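Local coordinates for DUF4276 family protein (Pyrococcus horikoshii, PDB 2P62) that is of unknown function but belongs to the DUF3226 family of the Toprim-like clan, whose better-known members act on nucleic acids, at residues M1-I6 against A59-H64; F27-K32 against H49-E54. One frame throughout, in Å; residues are numbered along the deposited sequence.

Contact 1: residues M1-I6 against A59-H64; sequences MRIKLI and ALVIIH
The side chains of Lys4 and Leu60 run alongside each other in the same direction, on one face of a parallel strand pair. Leu60 sets its CD2 methyl against the aliphatic part of the lysine, 3.6 Å from Lys4 CB and close to Lys4 CG and CD as well. Further along this face, Ile6 CB rests on Ile62 CG1 at 4.0 Å. On the other face Ile3 CG2 meets Val61 CG2 at 3.8 Å. Leu5 holds CG anti to its backbone N (chi1 -180°), and the next torsion (chi2 60°) puts CD1 3.3 Å from Val61 O.

Between the two faces, five backbone hydrogen bonds alternate in direction across the pair, from Ala59 N to Arg2 O at one end to Ile63 N to Ile6 O at the other. The ladder is the regular one of parallel strands: Lys4 and Ile6 each give N-H and C=O to residues 59-63. The ammonium of the buried Lys4 is held by a salt bridge to Glu91 and by the backbone oxygens of Met239 and Gly241, at the end of the chain.

Strand 89-97 flanks residues 2-6 and strand 51-55 flanks residues 59-63, making this part of the parallel run of the mixed sheet, while Leu21 of helix 11-23 packs on Leu60 and Ile62.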
ATOM      1  N   MET A   1      14.984  28.939  -5.346  1.00 29.11           N
ATOM      2  CA  MET A   1      13.840  28.181  -5.913  1.00 27.51           C
ATOM      3  C   MET A   1      12.509  28.631  -5.257  1.00 28.36           C
ATOM      4  O   MET A   1      12.480  28.987  -4.074  1.00 27.69           O
ATOM      5  CB  MET A   1      14.097  26.688  -5.666  1.00 27.15           C
ATOM      6  CG  MET A   1      13.610  25.729  -6.736  1.00 27.34           C
ATOM      7  SD  MET A   1      14.569  25.621  -8.260  1.00 21.39           S
ATOM      8  CE  MET A   1      13.579  24.385  -9.016  1.00 22.80           C
ATOM      9  N   ARG A   2      11.421  28.661  -6.029  1.00 28.07           N
ATOM     10  CA  ARG A   2      10.113  29.021  -5.473  1.00 26.97           C
ATOM     11  C   ARG A   2       9.569  27.734  -4.875  1.00 27.34           C
ATOM     12  O   ARG A   2       9.619  26.676  -5.508  1.00 27.15           O
ATOM     13  CB  ARG A   2       9.148  29.492  -6.558  1.00 29.80           C
ATOM     14  CG  ARG A   2       9.408  30.879  -7.071  1.00 31.50           C
ATOM     15  CD  ARG A   2       9.510  30.885  -8.580  1.00 34.26           C
ATOM     16  NE  ARG A   2       8.311  30.393  -9.264  1.00 37.21           N
ATOM     17  CZ  ARG A   2       7.077  30.813  -9.017  1.00 36.20           C
ATOM     18  NH1 ARG A   2       6.866  31.722  -8.085  1.00 41.64           N
ATOM     19  NH2 ARG A   2       6.058  30.370  -9.733  1.00 35.24           N
ATOM     20  N   ILE A   3       9.050  27.822  -3.660  1.00 26.35           N
ATOM     21  CA  ILE A   3       8.526  26.647  -2.991  1.00 27.37           C
ATOM     22  C   ILE A   3       7.042  26.757  -2.718  1.00 28.11           C
ATOM     23  O   ILE A   3       6.573  27.775  -2.212  1.00 28.76           O
ATOM     24  CB  ILE A   3       9.208  26.409  -1.634  1.00 29.10           C
ATOM     25  CG1 ILE A   3      10.724  26.365  -1.784  1.00 28.71           C
ATOM     26  CG2 ILE A   3       8.735  25.086  -1.057  1.00 29.48           C
ATOM     27  CD1 ILE A   3      11.416  26.299  -0.460  1.00 29.22           C
ATOM     28  N   LYS A   4       6.317  25.694  -3.051  1.00 26.73           N
ATOM     29  CA  LYS A   4       4.883  25.611  -2.822  1.00 25.79           C
ATOM     30  C   LYS A   4       4.636  24.322  -2.043  1.00 27.05           C
ATOM     31  O   LYS A   4       5.185  23.271  -2.379  1.00 27.14           O
ATOM     32  CB  LYS A   4       4.129  25.560  -4.147  1.00 27.16           C
ATOM     33  CG  LYS A   4       4.408  26.732  -5.064  1.00 26.32           C
ATOM     34  CD  LYS A   4       3.437  26.747  -6.220  1.00 25.54           C
ATOM     35  CE  LYS A   4       3.738  27.893  -7.181  1.00 23.97           C
ATOM     36  NZ  LYS A   4       2.707  27.930  -8.257  1.00 21.21           N
ATOM     37  N   LEU A   5       3.820  24.411  -0.997  1.00 26.42           N
ATOM     38  CA  LEU A   5       3.500  23.262  -0.162  1.00 25.22           C
ATOM     39  C   LEU A   5       2.117  22.691  -0.487  1.00 25.52           C
ATOM     40  O   LEU A   5       1.120  23.418  -0.540  1.00 24.43           O
ATOM     41  CB  LEU A   5       3.563  23.667   1.318  1.00 27.14           C
ATOM     42  CG  LEU A   5       3.265  22.601   2.379  1.00 29.22           C
ATOM     43  CD1 LEU A   5       4.267  21.453   2.239  1.00 27.66           C
ATOM     44  CD2 LEU A   5       3.353  23.217   3.779  1.00 25.41           C
ATOM     45  N   ILE A   6       2.074  21.382  -0.718  1.00 25.18           N
ATOM     46  CA  ILE A   6       0.831  20.683  -1.016  1.00 24.30           C
ATOM     47  C   ILE A   6       0.567  19.653   0.081  1.00 24.37           C
ATOM     48  O   ILE A   6       1.352  18.726   0.286  1.00 22.03           O
ATOM     49  CB  ILE A   6       0.892  19.966  -2.379  1.00 23.90           C
ATOM     50  CG1 ILE A   6       1.250  20.974  -3.480  1.00 23.82           C
ATOM     51  CG2 ILE A   6      -0.459  19.302  -2.665  1.00 25.60           C
ATOM     52  CD1 ILE A   6       1.204  20.422  -4.904  1.00 20.43           C
ATOM     53  N   ALA A  59       9.424  24.461  -6.953  1.00 25.98           N
ATOM     54  CA  ALA A  59       9.555  23.233  -6.178  1.00 25.68           C
ATOM     55  C   ALA A  59       8.227  22.977  -5.464  1.00 24.90           C
ATOM     56  O   ALA A  59       7.709  23.852  -4.776  1.00 25.36           O
ATOM     57  CB  ALA A  59      10.676  23.367  -5.152  1.00 24.91           C
ATOM     58  N   LEU A  60       7.668  21.786  -5.652  1.00 24.51           N
ATOM     59  CA  LEU A  60       6.423  21.421  -4.992  1.00 23.69           C
ATOM     60  C   LEU A  60       6.736  20.395  -3.915  1.00 23.66           C
ATOM     61  O   LEU A  60       7.236  19.307  -4.201  1.00 20.48           O
ATOM     62  CB  LEU A  60       5.433  20.822  -5.989  1.00 22.32           C
ATOM     63  CG  LEU A  60       5.010  21.762  -7.117  1.00 22.61           C
ATOM     64  CD1 LEU A  60       4.197  20.997  -8.133  1.00 20.48           C
ATOM     65  CD2 LEU A  60       4.233  22.939  -6.553  1.00 20.08           C
ATOM     66  N   VAL A  61       6.457  20.761  -2.669  1.00 24.30           N
ATOM     67  CA  VAL A  61       6.688  19.880  -1.540  1.00 25.25           C
ATOM     68  C   VAL A  61       5.336  19.305  -1.148  1.00 25.78           C
ATOM     69  O   VAL A  61       4.464  20.023  -0.675  1.00 27.25           O
ATOM     70  CB  VAL A  61       7.296  20.657  -0.356  1.00 25.29           C
ATOM     71  CG1 VAL A  61       7.527  19.716   0.820  1.00 25.61           C
ATOM     72  CG2 VAL A  61       8.620  21.301  -0.785  1.00 23.31           C
ATOM     73  N   ILE A  62       5.166  18.007  -1.361  1.00 25.53           N
ATOM     74  CA  ILE A  62       3.913  17.328  -1.054  1.00 25.39           C
ATOM     75  C   ILE A  62       4.056  16.464   0.193  1.00 27.35           C
ATOM     76  O   ILE A  62       4.982  15.657   0.291  1.00 26.83           O
ATOM     77  CB  ILE A  62       3.499  16.417  -2.224  1.00 25.34           C
ATOM     78  CG1 ILE A  62       3.551  17.211  -3.527  1.00 22.56           C
ATOM     79  CG2 ILE A  62       2.110  15.838  -1.991  1.00 21.41           C
ATOM     80  CD1 ILE A  62       3.290  16.376  -4.727  1.00 26.44           C
ATOM     81  N   ILE A  63       3.138  16.631   1.142  1.00 28.75           N
ATOM     82  CA  ILE A  63       3.159  15.842   2.371  1.00 31.01           C
ATOM     83  C   ILE A  63       1.792  15.226   2.615  1.00 33.56           C
ATOM     84  O   ILE A  63       0.774  15.789   2.215  1.00 33.31           O
ATOM     85  CB  ILE A  63       3.515  16.696   3.620  1.00 30.07           C
ATOM     86  CG1 ILE A  63       2.480  17.801   3.815  1.00 31.43           C
ATOM     87  CG2 ILE A  63       4.883  17.312   3.467  1.00 30.01           C
ATOM     88  CD1 ILE A  63       2.728  18.646   5.044  1.00 33.04           C
ATOM     89  N   HIS A  64       1.775  14.070   3.274  1.00 37.79           N
ATOM     90  CA  HIS A  64       0.532  13.379   3.606  1.00 43.73           C
ATOM     91  C   HIS A  64       0.683  12.666   4.948  1.00 47.90           C
ATOM     92  O   HIS A  64       1.772  12.656   5.523  1.00 48.33           O
ATOM     93  CB  HIS A  64       0.170  12.352   2.535  1.00 43.15           C
ATOM     94  CG  HIS A  64       1.062  11.151   2.522  1.00 44.84           C
ATOM     95  ND1 HIS A  64       2.282  11.133   1.879  1.00 45.48           N
ATOM     96  CD2 HIS A  64       0.916   9.929   3.086  1.00 43.12           C
ATOM     97  CE1 HIS A  64       2.847   9.952   2.047  1.00 44.30           C
ATOM     98  NE2 HIS A  64       2.039   9.203   2.775  1.00 44.77           N
TER

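Contact 2: residues F27-K32 against H49-E54; sequences FREAKK and HPLVLE
The Phe27 ring approaches strand 51-55 by its CD1 corner. The carbonyl carbon of Leu53 lies at the ring edge, near its plane, 3.7 Å from Phe27 CD1, while Glu54 C approaches the same ring carbon even more closely, at 3.4 Å. Across this contact the ring therefore meets mainly backbone, with Leu53 CB as a looser apolar neighbour. Beyond the two segments the Phe27 side chain touches Ile58, Leu60 and Val240, so an alanine here would probably open a gap beside the backbone of Leu53 and Glu54 and deprive those three residues of an aromatic partner.

Next to the ring the chains pair as a short antiparallel ladder. Arg28 and Glu54 form a hydrogen-bonded pair, with Arg28 N giving to Glu54 O at 2.8 Å and Glu54 N to Arg28 O at 2.6 Å. Glu29 and Leu53 follow as a non-hydrogen-bonded pair. A third bond runs from Ala30 N to Val52 O (2.7 Å).

Side chains meet alongside the ladder. Glu29, with CG anti to its backbone N (chi1 -178°) and extended beyond, crosses Leu51 near a right angle, and Leu51 CD1 lies 3.5 Å from Glu29 OE1, a contact of methyl with carboxylate. Ala30 CB abuts Val52 CB at 3.6 Å, a compact apolar touch where residues 27-32 leave the ladder. The guanidinium of Arg28 turns instead to a salt bridge with Glu22.

Residues 28-29 are the outermost strand at this end of the sheet within the chain. On its other side strand 51-55 pairs with strand 58-63, while helix 11-23 covers Leu51 and Leu53, and Phe37 packs on Val52.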
ATOM      1  N   PHE A  27       6.932  17.826 -14.257  1.00 28.48           N
ATOM      2  CA  PHE A  27       7.665  17.924 -13.009  1.00 31.82           C
ATOM      3  C   PHE A  27       8.457  16.641 -12.746  1.00 33.58           C
ATOM      4  O   PHE A  27       8.021  15.546 -13.105  1.00 32.89           O
ATOM      5  CB  PHE A  27       6.694  18.211 -11.863  1.00 31.67           C
ATOM      6  CG  PHE A  27       6.494  19.673 -11.597  1.00 30.63           C
ATOM      7  CD1 PHE A  27       7.210  20.304 -10.586  1.00 31.18           C
ATOM      8  CD2 PHE A  27       5.620  20.425 -12.369  1.00 29.13           C
ATOM      9  CE1 PHE A  27       7.060  21.668 -10.343  1.00 30.52           C
ATOM     10  CE2 PHE A  27       5.463  21.794 -12.135  1.00 30.24           C
ATOM     11  CZ  PHE A  27       6.185  22.416 -11.120  1.00 29.60           C
ATOM     12  N   ARG A  28       9.630  16.785 -12.134  1.00 37.40           N
ATOM     13  CA  ARG A  28      10.482  15.640 -11.819  1.00 42.09           C
ATOM     14  C   ARG A  28      10.780  15.554 -10.319  1.00 42.84           C
ATOM     15  O   ARG A  28      10.866  16.571  -9.635  1.00 41.25           O
ATOM     16  CB  ARG A  28      11.793  15.738 -12.603  1.00 44.62           C
ATOM     17  CG  ARG A  28      12.622  14.461 -12.581  1.00 51.52           C
ATOM     18  CD  ARG A  28      11.796  13.257 -13.054  1.00 54.96           C
ATOM     19  NE  ARG A  28      11.270  12.442 -11.954  1.00 54.21           N
ATOM     20  CZ  ARG A  28      10.160  11.713 -12.034  1.00 55.26           C
ATOM     21  NH1 ARG A  28       9.450  11.702 -13.159  1.00 55.50           N
ATOM     22  NH2 ARG A  28       9.771  10.976 -11.000  1.00 56.51           N
ATOM     23  N   GLU A  29      10.936  14.339  -9.805  1.00 46.93           N
ATOM     24  CA  GLU A  29      11.227  14.160  -8.383  1.00 51.64           C
ATOM     25  C   GLU A  29      12.655  14.585  -8.034  1.00 54.78           C
ATOM     26  O   GLU A  29      13.596  14.271  -8.759  1.00 53.32           O
ATOM     27  CB  GLU A  29      11.006  12.700  -7.975  1.00 50.64           C
ATOM     28  CG  GLU A  29      11.236  12.429  -6.491  1.00 51.54           C
ATOM     29  CD  GLU A  29      10.621  11.118  -6.037  1.00 52.30           C
ATOM     30  OE1 GLU A  29      10.794  10.754  -4.852  1.00 51.76           O
ATOM     31  OE2 GLU A  29       9.956  10.457  -6.866  1.00 52.53           O
ATOM     32  N   ALA A  30      12.803  15.299  -6.920  1.00 60.74           N
ATOM     33  CA  ALA A  30      14.106  15.779  -6.457  1.00 67.60           C
ATOM     34  C   ALA A  30      15.174  14.697  -6.533  1.00 73.31           C
ATOM     35  O   ALA A  30      14.893  13.520  -6.313  1.00 74.30           O
ATOM     36  CB  ALA A  30      13.994  16.291  -5.032  1.00 67.70           C
ATOM     37  N   LYS A  31      16.403  15.109  -6.835  1.00 79.73           N
ATOM     38  CA  LYS A  31      17.532  14.188  -6.960  1.00 86.23           C
ATOM     39  C   LYS A  31      17.730  13.326  -5.712  1.00 90.14           C
ATOM     40  O   LYS A  31      16.920  13.357  -4.780  1.00 90.98           O
ATOM     41  CB  LYS A  31      18.821  14.973  -7.230  1.00 86.97           C
ATOM     42  CG  LYS A  31      18.774  15.904  -8.433  1.00 87.68           C
ATOM     43  CD  LYS A  31      20.075  16.686  -8.558  1.00 87.76           C
ATOM     44  CE  LYS A  31      20.049  17.654  -9.731  1.00 87.72           C
ATOM     45  NZ  LYS A  31      21.300  18.461  -9.793  1.00 87.88           N
ATOM     46  N   LYS A  32      18.815  12.549  -5.708  1.00 93.98           N
ATOM     47  CA  LYS A  32      19.154  11.700  -4.569  1.00 97.73           C
ATOM     48  C   LYS A  32      19.151  12.625  -3.356  1.00100.10           C
ATOM     49  O   LYS A  32      18.898  12.202  -2.226  1.00100.77           O
ATOM     50  CB  LYS A  32      20.555  11.096  -4.741  1.00 98.05           C
ATOM     51  CG  LYS A  32      20.691  10.074  -5.864  1.00 99.27           C
ATOM     52  CD  LYS A  32      19.988   8.770  -5.516  1.00100.16           C
ATOM     53  CE  LYS A  32      20.164   7.727  -6.611  1.00100.70           C
ATOM     54  NZ  LYS A  32      19.592   8.175  -7.912  1.00100.94           N
ATOM     55  N   HIS A  49       9.617  11.981   5.219  1.00 56.89           N
ATOM     56  CA  HIS A  49      10.298  12.294   3.968  1.00 54.92           C
ATOM     57  C   HIS A  49       9.260  12.727   2.928  1.00 50.45           C
ATOM     58  O   HIS A  49       8.680  11.900   2.218  1.00 50.78           O
ATOM     59  CB  HIS A  49      11.090  11.076   3.473  1.00 56.59           C
ATOM     60  CG  HIS A  49      12.234  10.698   4.364  1.00 60.96           C
ATOM     61  ND1 HIS A  49      12.076  10.421   5.705  1.00 62.30           N
ATOM     62  CD2 HIS A  49      13.557  10.554   4.104  1.00 63.17           C
ATOM     63  CE1 HIS A  49      13.251  10.121   6.233  1.00 62.87           C
ATOM     64  NE2 HIS A  49      14.165  10.195   5.283  1.00 62.84           N
ATOM     65  N   PRO A  50       9.008  14.039   2.833  1.00 45.30           N
ATOM     66  CA  PRO A  50       8.031  14.549   1.871  1.00 42.16           C
ATOM     67  C   PRO A  50       8.472  14.381   0.425  1.00 38.80           C
ATOM     68  O   PRO A  50       9.661  14.344   0.122  1.00 39.57           O
ATOM     69  CB  PRO A  50       7.886  16.013   2.270  1.00 41.95           C
ATOM     70  CG  PRO A  50       9.240  16.358   2.764  1.00 44.38           C
ATOM     71  CD  PRO A  50       9.635  15.141   3.583  1.00 45.03           C
ATOM     72  N   LEU A  51       7.499  14.266  -0.466  1.00 34.88           N
ATOM     73  CA  LEU A  51       7.796  14.125  -1.876  1.00 31.32           C
ATOM     74  C   LEU A  51       8.106  15.511  -2.443  1.00 30.11           C
ATOM     75  O   LEU A  51       7.340  16.460  -2.252  1.00 28.91           O
ATOM     76  CB  LEU A  51       6.599  13.507  -2.587  1.00 29.07           C
ATOM     77  CG  LEU A  51       6.657  13.381  -4.101  1.00 30.18           C
ATOM     78  CD1 LEU A  51       7.763  12.421  -4.535  1.00 25.52           C
ATOM     79  CD2 LEU A  51       5.292  12.904  -4.578  1.00 28.18           C
ATOM     80  N   VAL A  52       9.246  15.625  -3.118  1.00 28.38           N
ATOM     81  CA  VAL A  52       9.663  16.889  -3.714  1.00 26.02           C
ATOM     82  C   VAL A  52       9.713  16.784  -5.234  1.00 27.22           C
ATOM     83  O   VAL A  52      10.521  16.043  -5.790  1.00 26.49           O
ATOM     84  CB  VAL A  52      11.053  17.326  -3.212  1.00 24.83           C
ATOM     85  CG1 VAL A  52      11.427  18.675  -3.824  1.00 26.07           C
ATOM     86  CG2 VAL A  52      11.056  17.426  -1.705  1.00 22.35           C
ATOM     87  N   LEU A  53       8.835  17.529  -5.895  1.00 26.98           N
ATOM     88  CA  LEU A  53       8.772  17.540  -7.345  1.00 28.38           C
ATOM     89  C   LEU A  53       9.273  18.900  -7.811  1.00 29.41           C
ATOM     90  O   LEU A  53       8.908  19.928  -7.235  1.00 28.72           O
ATOM     91  CB  LEU A  53       7.332  17.323  -7.818  1.00 25.94           C
ATOM     92  CG  LEU A  53       6.605  16.076  -7.313  1.00 28.11           C
ATOM     93  CD1 LEU A  53       5.265  15.951  -8.039  1.00 25.05           C
ATOM     94  CD2 LEU A  53       7.458  14.824  -7.559  1.00 26.84           C
ATOM     95  N   GLU A  54      10.107  18.909  -8.848  1.00 29.72           N
ATOM     96  CA  GLU A  54      10.655  20.163  -9.360  1.00 30.42           C
ATOM     97  C   GLU A  54      10.606  20.320 -10.874  1.00 28.86           C
ATOM     98  O   GLU A  54      10.617  19.336 -11.612  1.00 28.02           O
ATOM     99  CB  GLU A  54      12.105  20.322  -8.899  1.00 30.61           C
ATOM    100  CG  GLU A  54      12.264  20.387  -7.397  1.00 35.14           C
ATOM    101  CD  GLU A  54      13.713  20.512  -6.968  1.00 35.44           C
ATOM    102  OE1 GLU A  54      13.962  20.655  -5.755  1.00 39.48           O
ATOM    103  OE2 GLU A  54      14.598  20.465  -7.844  1.00 36.68           O
TER

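Overall arrangement
Setting out from the N terminus, the chain lays down strand 2-7, passes through helix 11-23 and reaches the short edge strand 28-29. A loop containing helix 39-42 then brings it back as strand 51-55, and contact 2 closes this inner loop. A tight turn leads to strand 58-63, whose pairing with the first strand in contact 1 closes a larger loop enclosing the inner one. The contacts are therefore nested, their centres about 9 Å apart. They are stitched together by the antiparallel pairing of strands 51-55 and 58-63, with probable hydrogen bonds from Leu60 N to Leu53 O and from Ile62 N to Leu51 O. Together they join the sheet's edge to its parallel centre.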